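Local coordinates for adenylate isopentenyltransferase (PDB 3A8T), which transfers an isopentenyl group from dimethylallyl diphosphate to ATP, ADP or AMP, an entry step of cytokinin biosynthesis in hop, at residues L43-A48 / S54-D59; A208-P213 / T226-A231; E242-G247 / R261-E266. All blocks are in the same frame, centred on the assembly; numbering follows the deposited sequence.

Contact 1: residues L43-A48 / S54-D59; sequences LVLMGA and SRLSID. With PO4 (phosphate ion), chain C.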
# COMPACT_ATOMS: atom_id res chain seq x y z
N LEU A 43 6.70 13.34 -9.10
CA LEU A 43 5.27 13.18 -9.01
C LEU A 43 5.00 12.31 -7.79
O LEU A 43 5.68 11.29 -7.60
CB LEU A 43 4.74 12.51 -10.27
CG LEU A 43 3.23 12.31 -10.40
CD1 LEU A 43 2.48 13.66 -10.21
CD2 LEU A 43 2.99 11.71 -11.79
N VAL A 44 4.04 12.72 -6.97
CA VAL A 44 3.73 11.98 -5.77
C VAL A 44 2.28 11.52 -5.78
O VAL A 44 1.39 12.31 -5.86
CB VAL A 44 4.01 12.84 -4.52
CG1 VAL A 44 3.67 12.06 -3.22
CG2 VAL A 44 5.47 13.31 -4.56
N LEU A 45 2.06 10.21 -5.75
CA LEU A 45 0.71 9.68 -5.78
C LEU A 45 0.39 9.25 -4.38
O LEU A 45 1.00 8.32 -3.86
CB LEU A 45 0.56 8.48 -6.76
CG LEU A 45 0.97 8.68 -8.24
CD1 LEU A 45 0.32 7.66 -9.10
CD2 LEU A 45 0.69 10.09 -8.73
N MET A 46 -0.58 9.95 -3.78
CA MET A 46 -1.05 9.76 -2.42
C MET A 46 -2.50 9.30 -2.23
O MET A 46 -3.37 9.46 -3.10
CB MET A 46 -0.88 11.06 -1.65
CG MET A 46 0.53 11.32 -1.16
SD MET A 46 0.61 12.90 -0.23
CE MET A 46 -0.44 13.72 -1.29
N GLY A 47 -2.74 8.74 -1.05
CA GLY A 47 -4.05 8.25 -0.71
C GLY A 47 -3.98 7.05 0.23
O GLY A 47 -2.92 6.41 0.40
N ALA A 48 -5.10 6.77 0.87
CA ALA A 48 -5.18 5.64 1.77
C ALA A 48 -4.96 4.34 0.97
O ALA A 48 -4.98 4.35 -0.27
CB ALA A 48 -6.56 5.60 2.46
N SER A 54 -1.37 2.43 -7.29
CA SER A 54 -0.49 1.72 -8.22
C SER A 54 -1.05 1.74 -9.64
O SER A 54 -0.34 2.00 -10.61
CB SER A 54 -0.34 0.30 -7.75
OG SER A 54 0.18 0.33 -6.43
N ARG A 55 -2.34 1.47 -9.73
CA ARG A 55 -3.13 1.45 -10.97
C ARG A 55 -2.88 2.72 -11.76
O ARG A 55 -2.52 2.72 -12.95
CB ARG A 55 -4.61 1.46 -10.61
CG ARG A 55 -5.46 0.46 -11.27
CD ARG A 55 -5.63 0.67 -12.75
NE ARG A 55 -6.37 -0.50 -13.21
CZ ARG A 55 -6.82 -0.72 -14.43
NH1 ARG A 55 -6.63 0.16 -15.40
NH2 ARG A 55 -7.43 -1.85 -14.67
N LEU A 56 -3.08 3.82 -11.06
CA LEU A 56 -2.95 5.11 -11.69
C LEU A 56 -1.54 5.33 -12.18
O LEU A 56 -1.34 5.87 -13.28
CB LEU A 56 -3.41 6.19 -10.73
CG LEU A 56 -3.24 7.61 -11.22
CD1 LEU A 56 -3.94 7.85 -12.47
CD2 LEU A 56 -3.75 8.51 -10.20
N SER A 57 -0.56 4.88 -11.40
CA SER A 57 0.84 5.07 -11.77
C SER A 57 1.13 4.36 -13.06
O SER A 57 1.93 4.85 -13.88
CB SER A 57 1.78 4.58 -10.68
OG SER A 57 1.77 3.18 -10.50
N ILE A 58 0.48 3.21 -13.24
CA ILE A 58 0.67 2.45 -14.46
C ILE A 58 -0.09 3.08 -15.62
O ILE A 58 0.43 3.18 -16.69
CB ILE A 58 0.29 0.97 -14.29
CG1 ILE A 58 0.99 0.36 -13.09
CG2 ILE A 58 0.69 0.19 -15.59
CD1 ILE A 58 2.48 0.60 -13.04
N ASP A 59 -1.31 3.52 -15.41
CA ASP A 59 -2.03 4.18 -16.49
C ASP A 59 -1.29 5.42 -16.99
O ASP A 59 -1.22 5.67 -18.17
CB ASP A 59 -3.44 4.59 -16.04
CG ASP A 59 -4.41 3.39 -15.89
OD1 ASP A 59 -4.25 2.38 -16.62
OD2 ASP A 59 -5.37 3.47 -15.08
P PO4 C . -3.10 1.16 -3.73
O1 PO4 C . -1.82 1.02 -4.48
O2 PO4 C . -2.92 0.60 -2.35
O3 PO4 C . -3.48 2.60 -3.64
O4 PO4 C . -4.17 0.42 -4.43

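Contact 2: residues A208-P213 / T226-A231; sequences AEFYSP and TGLRKA. With ATP (adenosine-5'-triphosphate), chain B.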
# COMPACT_ATOMS: atom_id res chain seq x y z
N ALA A 208 0.46 -19.13 6.43
CA ALA A 208 0.77 -20.38 7.13
C ALA A 208 2.22 -20.76 6.86
O ALA A 208 2.88 -21.30 7.73
CB ALA A 208 -0.18 -21.54 6.69
N GLU A 209 2.71 -20.47 5.66
CA GLU A 209 4.08 -20.81 5.28
C GLU A 209 5.06 -19.81 5.89
O GLU A 209 6.21 -20.14 6.19
CB GLU A 209 4.22 -20.85 3.75
CG GLU A 209 5.64 -21.07 3.24
CD GLU A 209 6.18 -22.51 3.51
OE1 GLU A 209 5.39 -23.50 3.39
OE2 GLU A 209 7.39 -22.66 3.82
N PHE A 210 4.59 -18.59 6.10
CA PHE A 210 5.42 -17.53 6.69
C PHE A 210 5.59 -17.77 8.21
O PHE A 210 6.61 -17.41 8.84
CB PHE A 210 4.72 -16.20 6.48
CG PHE A 210 5.55 -15.02 6.83
CD1 PHE A 210 6.72 -14.71 6.08
CD2 PHE A 210 5.19 -14.19 7.88
CE1 PHE A 210 7.49 -13.59 6.39
CE2 PHE A 210 5.96 -13.06 8.20
CZ PHE A 210 7.10 -12.76 7.47
N TYR A 211 4.56 -18.41 8.77
CA TYR A 211 4.50 -18.72 10.18
C TYR A 211 5.69 -19.50 10.67
O TYR A 211 6.15 -20.42 10.02
CB TYR A 211 3.21 -19.48 10.48
CG TYR A 211 2.96 -19.65 11.95
CD1 TYR A 211 2.46 -18.61 12.74
CD2 TYR A 211 3.30 -20.85 12.58
CE1 TYR A 211 2.31 -18.76 14.11
CE2 TYR A 211 3.16 -21.01 13.92
CZ TYR A 211 2.66 -19.98 14.68
OH TYR A 211 2.49 -20.23 16.00
N SER A 212 6.14 -19.15 11.86
CA SER A 212 7.30 -19.78 12.48
C SER A 212 7.29 -19.71 14.00
O SER A 212 7.29 -18.63 14.58
CB SER A 212 8.56 -19.11 11.94
OG SER A 212 9.65 -19.33 12.77
N PRO A 213 7.27 -20.86 14.68
CA PRO A 213 7.26 -20.83 16.14
C PRO A 213 8.52 -20.21 16.77
O PRO A 213 8.56 -20.03 17.96
CB PRO A 213 7.06 -22.27 16.52
CG PRO A 213 6.24 -22.83 15.34
CD PRO A 213 7.02 -22.23 14.19
N THR A 226 8.00 -5.54 14.49
CA THR A 226 9.03 -4.93 13.70
C THR A 226 9.04 -5.43 12.26
O THR A 226 8.90 -6.61 11.99
CB THR A 226 10.43 -5.13 14.38
OG1 THR A 226 11.46 -4.65 13.50
CG2 THR A 226 10.68 -6.59 14.64
N GLY A 227 9.17 -4.47 11.33
CA GLY A 227 9.26 -4.74 9.90
C GLY A 227 8.04 -5.40 9.25
O GLY A 227 6.87 -5.09 9.61
N LEU A 228 8.33 -6.29 8.29
CA LEU A 228 7.29 -7.03 7.56
C LEU A 228 6.31 -7.74 8.51
O LEU A 228 5.18 -8.00 8.15
CB LEU A 228 7.91 -8.06 6.61
CG LEU A 228 6.89 -8.78 5.72
CD1 LEU A 228 6.16 -7.76 4.93
CD2 LEU A 228 7.51 -9.76 4.78
N ARG A 229 6.74 -8.04 9.73
CA ARG A 229 5.83 -8.72 10.64
C ARG A 229 4.72 -7.79 11.16
O ARG A 229 3.82 -8.23 11.84
CB ARG A 229 6.63 -9.41 11.76
CG ARG A 229 7.46 -10.54 11.23
CD ARG A 229 7.98 -11.49 12.30
NE ARG A 229 6.91 -11.99 13.15
CZ ARG A 229 6.02 -12.93 12.80
NH1 ARG A 229 6.05 -13.52 11.60
NH2 ARG A 229 5.01 -13.19 13.62
N LYS A 230 4.80 -6.50 10.83
CA LYS A 230 3.77 -5.53 11.16
C LYS A 230 2.57 -5.55 10.18
O LYS A 230 1.51 -5.07 10.52
CB LYS A 230 4.30 -4.10 11.11
CG LYS A 230 5.38 -3.79 12.12
CD LYS A 230 5.84 -2.36 11.94
CE LYS A 230 5.12 -1.47 12.91
NZ LYS A 230 5.40 -0.04 12.61
N ALA A 231 2.76 -6.09 8.97
CA ALA A 231 1.75 -6.15 7.91
C ALA A 231 0.39 -6.59 8.39
O ALA A 231 0.32 -7.55 9.14
CB ALA A 231 2.24 -7.08 6.81
PG ATP B . 2.90 4.63 11.26
O1G ATP B . 4.22 5.33 11.32
O2G ATP B . 3.13 3.12 11.82
O3G ATP B . 1.82 5.37 12.21
PB ATP B . 3.20 5.12 8.57
O1B ATP B . 2.97 6.50 8.24
O2B ATP B . 4.68 4.96 9.00
O3B ATP B . 2.23 4.63 9.73
PA ATP B . 1.60 3.39 7.01
O1A ATP B . 0.38 4.09 7.41
O2A ATP B . 1.46 3.09 5.42
O3A ATP B . 2.99 4.25 7.21
O5' ATP B . 1.71 1.92 7.68
C5' ATP B . 1.34 1.88 9.03
C4' ATP B . 0.98 0.44 9.34
O4' ATP B . -0.09 0.04 8.48
C3' ATP B . 2.11 -0.59 9.05
O3' ATP B . 2.97 -0.72 10.18
C2' ATP B . 1.31 -1.86 8.73
O2' ATP B . 0.99 -2.54 9.89
C1' ATP B . 0.06 -1.37 8.04
N9 ATP B . 0.20 -1.45 6.56
C8 ATP B . 0.58 -0.42 5.71
N7 ATP B . 0.71 -0.87 4.47
C5 ATP B . 0.42 -2.20 4.45
C6 ATP B . 0.38 -3.25 3.44
N6 ATP B . 0.69 -3.02 2.12
N1 ATP B . 0.02 -4.49 3.83
C2 ATP B . -0.28 -4.76 5.09
N3 ATP B . -0.26 -3.84 6.06
C4 ATP B . 0.07 -2.58 5.80

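Contact 3: residues E242-G247 / R261-E266; sequences EKFRPG and RGAFEE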
# COMPACT_ATOMS: atom_id res chain seq x y z
N GLU A 242 -1.98 -19.85 16.62
CA GLU A 242 -1.62 -20.13 18.00
C GLU A 242 -2.32 -21.39 18.43
O GLU A 242 -1.73 -22.32 18.97
CB GLU A 242 -2.07 -18.99 18.92
CG GLU A 242 -1.40 -19.09 20.25
CD GLU A 242 0.08 -19.34 20.07
OE1 GLU A 242 0.64 -20.24 20.73
OE2 GLU A 242 0.68 -18.63 19.24
N LYS A 243 -3.62 -21.39 18.16
CA LYS A 243 -4.45 -22.53 18.47
C LYS A 243 -4.43 -23.62 17.43
O LYS A 243 -4.40 -24.79 17.79
CB LYS A 243 -5.88 -22.07 18.72
CG LYS A 243 -6.03 -21.44 20.10
CD LYS A 243 -7.44 -20.95 20.33
CE LYS A 243 -7.93 -20.08 19.15
NZ LYS A 243 -6.85 -19.11 18.71
N PHE A 244 -4.40 -23.24 16.15
CA PHE A 244 -4.40 -24.22 15.06
C PHE A 244 -3.17 -24.12 14.16
O PHE A 244 -3.20 -23.48 13.10
CB PHE A 244 -5.68 -24.04 14.29
CG PHE A 244 -6.89 -24.21 15.14
CD1 PHE A 244 -7.28 -25.47 15.58
CD2 PHE A 244 -7.64 -23.13 15.52
CE1 PHE A 244 -8.40 -25.63 16.39
CE2 PHE A 244 -8.77 -23.29 16.33
CZ PHE A 244 -9.14 -24.55 16.76
N ARG A 245 -2.08 -24.73 14.62
CA ARG A 245 -0.82 -24.69 13.90
C ARG A 245 -1.03 -25.16 12.49
O ARG A 245 -1.88 -25.98 12.25
CB ARG A 245 0.26 -25.55 14.60
CG ARG A 245 0.56 -25.18 16.08
CD ARG A 245 0.78 -23.66 16.29
NE ARG A 245 0.83 -23.25 17.71
CZ ARG A 245 1.95 -23.19 18.41
NH1 ARG A 245 3.09 -23.51 17.79
NH2 ARG A 245 1.96 -22.83 19.70
N PRO A 246 -0.28 -24.61 11.54
CA PRO A 246 -0.38 -24.96 10.11
C PRO A 246 -0.29 -26.49 9.78
O PRO A 246 0.71 -27.15 10.03
CB PRO A 246 0.77 -24.15 9.49
CG PRO A 246 0.82 -22.96 10.39
CD PRO A 246 0.70 -23.52 11.75
N GLY A 247 -1.36 -27.05 9.21
CA GLY A 247 -1.32 -28.46 8.91
C GLY A 247 -1.91 -29.33 10.01
O GLY A 247 -2.12 -30.53 9.83
N ARG A 261 -13.61 -22.71 13.60
CA ARG A 261 -14.42 -21.87 12.70
C ARG A 261 -14.57 -20.44 13.27
O ARG A 261 -14.50 -19.43 12.53
CB ARG A 261 -15.80 -22.51 12.50
CG ARG A 261 -16.68 -21.78 11.52
CD ARG A 261 -18.03 -22.46 11.45
NE ARG A 261 -18.00 -23.66 10.62
CZ ARG A 261 -18.02 -23.62 9.29
NH1 ARG A 261 -18.07 -22.44 8.68
NH2 ARG A 261 -18.02 -24.76 8.57
N GLY A 262 -14.79 -20.39 14.59
CA GLY A 262 -14.93 -19.12 15.29
C GLY A 262 -13.57 -18.40 15.23
O GLY A 262 -13.53 -17.20 14.99
N ALA A 263 -12.45 -19.11 15.39
CA ALA A 263 -11.17 -18.42 15.38
C ALA A 263 -10.82 -17.91 14.00
O ALA A 263 -10.32 -16.82 13.86
CB ALA A 263 -10.08 -19.32 15.92
N PHE A 264 -11.14 -18.69 12.99
CA PHE A 264 -10.86 -18.28 11.63
C PHE A 264 -11.61 -17.00 11.29
O PHE A 264 -11.06 -16.01 10.80
CB PHE A 264 -11.31 -19.36 10.67
CG PHE A 264 -10.78 -19.17 9.29
CD1 PHE A 264 -9.46 -19.55 9.00
CD2 PHE A 264 -11.53 -18.50 8.34
CE1 PHE A 264 -8.91 -19.25 7.80
CE2 PHE A 264 -10.98 -18.18 7.12
CZ PHE A 264 -9.66 -18.56 6.84
N GLU A 265 -12.91 -17.07 11.53
CA GLU A 265 -13.83 -16.01 11.28
C GLU A 265 -13.37 -14.76 11.98
O GLU A 265 -13.37 -13.70 11.37
CB GLU A 265 -15.21 -16.50 11.76
CG GLU A 265 -16.37 -15.52 11.67
CD GLU A 265 -17.69 -16.09 12.31
OE1 GLU A 265 -18.72 -15.35 12.39
OE2 GLU A 265 -17.70 -17.29 12.74
N GLU A 266 -12.97 -14.88 13.24
CA GLU A 266 -12.50 -13.76 14.05
C GLU A 266 -11.21 -13.15 13.43
O GLU A 266 -11.04 -11.95 13.41
CB GLU A 266 -12.22 -14.20 15.52
CG GLU A 266 -10.93 -13.57 16.10
CD GLU A 266 -10.68 -13.76 17.63
OE1 GLU A 266 -10.24 -14.86 18.06
OE2 GLU A 266 -10.91 -12.78 18.39

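Contact 1: residues L43-A48 / S54-D59
Leu45 meets Leu56 and Ser57 where the first strand of a P-loop fold packs on the helix that follows its phosphate-binding loop. Strand 41-46 supplies residues 43-48, and helix 53-61 supplies residues 54-59. One methyl makes the whole junction on the strand side. Leu45 CD1 lies 3.7 Å from Ser57 N and 3.8 Å from Ser57 CB, so it rests on the helix backbone itself. It also lies 4.1 Å from Leu56 CG. Leu45 holds its CG beside the backbone N, anti to the carbonyl carbon (chi1 -55°), with CB already aimed at the helix. All three residues are buried, and no hydrogen bond crosses between the segments. Val134 and Leu178, on the neighbouring strands, also touch Leu45, and Leu56 reaches further, to Leu299 and to Trp321 and Ser329 of helix 315-338.

Polar work is done at the start of the helix. Ser54 grips one phosphate oxygen twice. Its backbone N is 3.2 Å from O1 of the phosphate ion, with an N-H...O angle of 156°, and its OG is 2.9 Å from the same O1. Backbone amides of Gly50, Gly52 and Lys53 bind the ion as well. Further along the helix, Arg55 NH1 and Asp59 OD1 form a long salt bridge of 3.5 Å, with the carboxylate at the edge of the guanidinium, in its plane. Asp59 OD2 takes a second partner, Trp321 NE1.

Gly47, Ala48 and Ser54 belong to the ATP-binding site, yet here the loop holds a phosphate ion, probably from the crystallisation liquor, and the bound ATP lies elsewhere. A strand, the Walker A loop (P-loop) and a helix follow one another here, the strand-loop-helix unit of P-loop proteins.

Contact 2: residues A208-P213 / T226-A231
The end of helix 203-210 faces a short 3-10 turn at residues 228-230, and the two backbones stay well apart. The nearest CA atoms, those of Phe210 and Arg229, are 9.7 Å from each other. Tyr211 is the first residue to leave the helical path. In the turn, Lys230 N bonds to Gly227 O at 2.8 Å, and Gly227 has the positive phi that favours glycine.

Side chains bridge the gap. Phe210 CB points toward the turn, and CG, anti to the backbone N (chi1 -170°), carries the ring on to it. Its CZ lies 4.1 Å from Leu228 CD2, and its CE2 lies 3.4 Å from Arg229 NH1. The guanidinium and ring planes are only 16° apart, but the approach is oblique. The arginine chain bends at chi3 (53°) to bring NH1 to the ring. Its NE pairs with Asp217, while NH1 and NH2 pair with Asp215 and Asp238. With an alanine at Phe210, Leu228 CD2 would probably be left beside a gap and Arg229 NH1 without its aromatic neighbour.

Next in the turn, Lys230 O accepts a 2.7 Å hydrogen bond from O2' of ATP. The contact thus joins an apolar ring to a charged group whose carboxylate partners probably fix its position, one residue before the backbone carbonyl that binds the nucleotide ribose.

Contact 3: residues E242-G247 / R261-E266
Ala263 presents its methyl to two side chains, those of Lys243, near the end of helix 234-243, and Phe244 just after it. Lys243 CE is 4.0 Å from Ala263 CB. Phe244 CE2 is 4.2 Å from the same CB, which sits at the ring edge, near the ring plane. Both are van der Waals contacts, and no hydrogen bond links the segments. The bend of the lysine chain at chi3 (-51°) brings CE to the methyl. Its NZ is still 5.5 Å from Glu266 OE1. The opposite charges may attract each other at that distance, but their charged atoms do not meet.

In the next shell, Arg245 folds back on Glu242. Its NE is 3.0 Å from Glu242 O, in a nearly straight bond of 173° at N-H...O. The carbonyl O lies in the guanidinium plane, whereas NE stands above the carbonyl plane. Arg245 NH2 also makes a 3.1 Å salt bridge to Glu242 OE1. Two bonds thus tie this arginine to one residue. Lys243 O receives a hydrogen bond from Arg256 NH2.

Tyr240 touches both Ala263 and the Phe244 ring, and meets Phe264 edge-to-face. Phe244 also packs on Val259 and Arg260, a turn before the alanine. The contact therefore seats the C-terminal end of helix 234-243 against the early turns of the long helix 257-289.

From the N terminus, contact 1 comes first; its segments, on strand 41-46 of the parallel sheet and helix 53-61, are five residues apart in the chain. Contact 2 follows much later, closing a twelve-residue loop and tying helix 203-210 to the ATP-binding loop 226-231. Contact 3 joins the end of helix 234-243 to helix 257-289, with thirteen residues between its segments. The three run in series, so none nests in or crosses another. Contact 1 lies across the chain's centre from the other two, about 27 Å from contact 2 between centres. Contacts 2 and 3 touch: Tyr211 CD2 packs 3.8 Å from Pro246 CD, which joins the two.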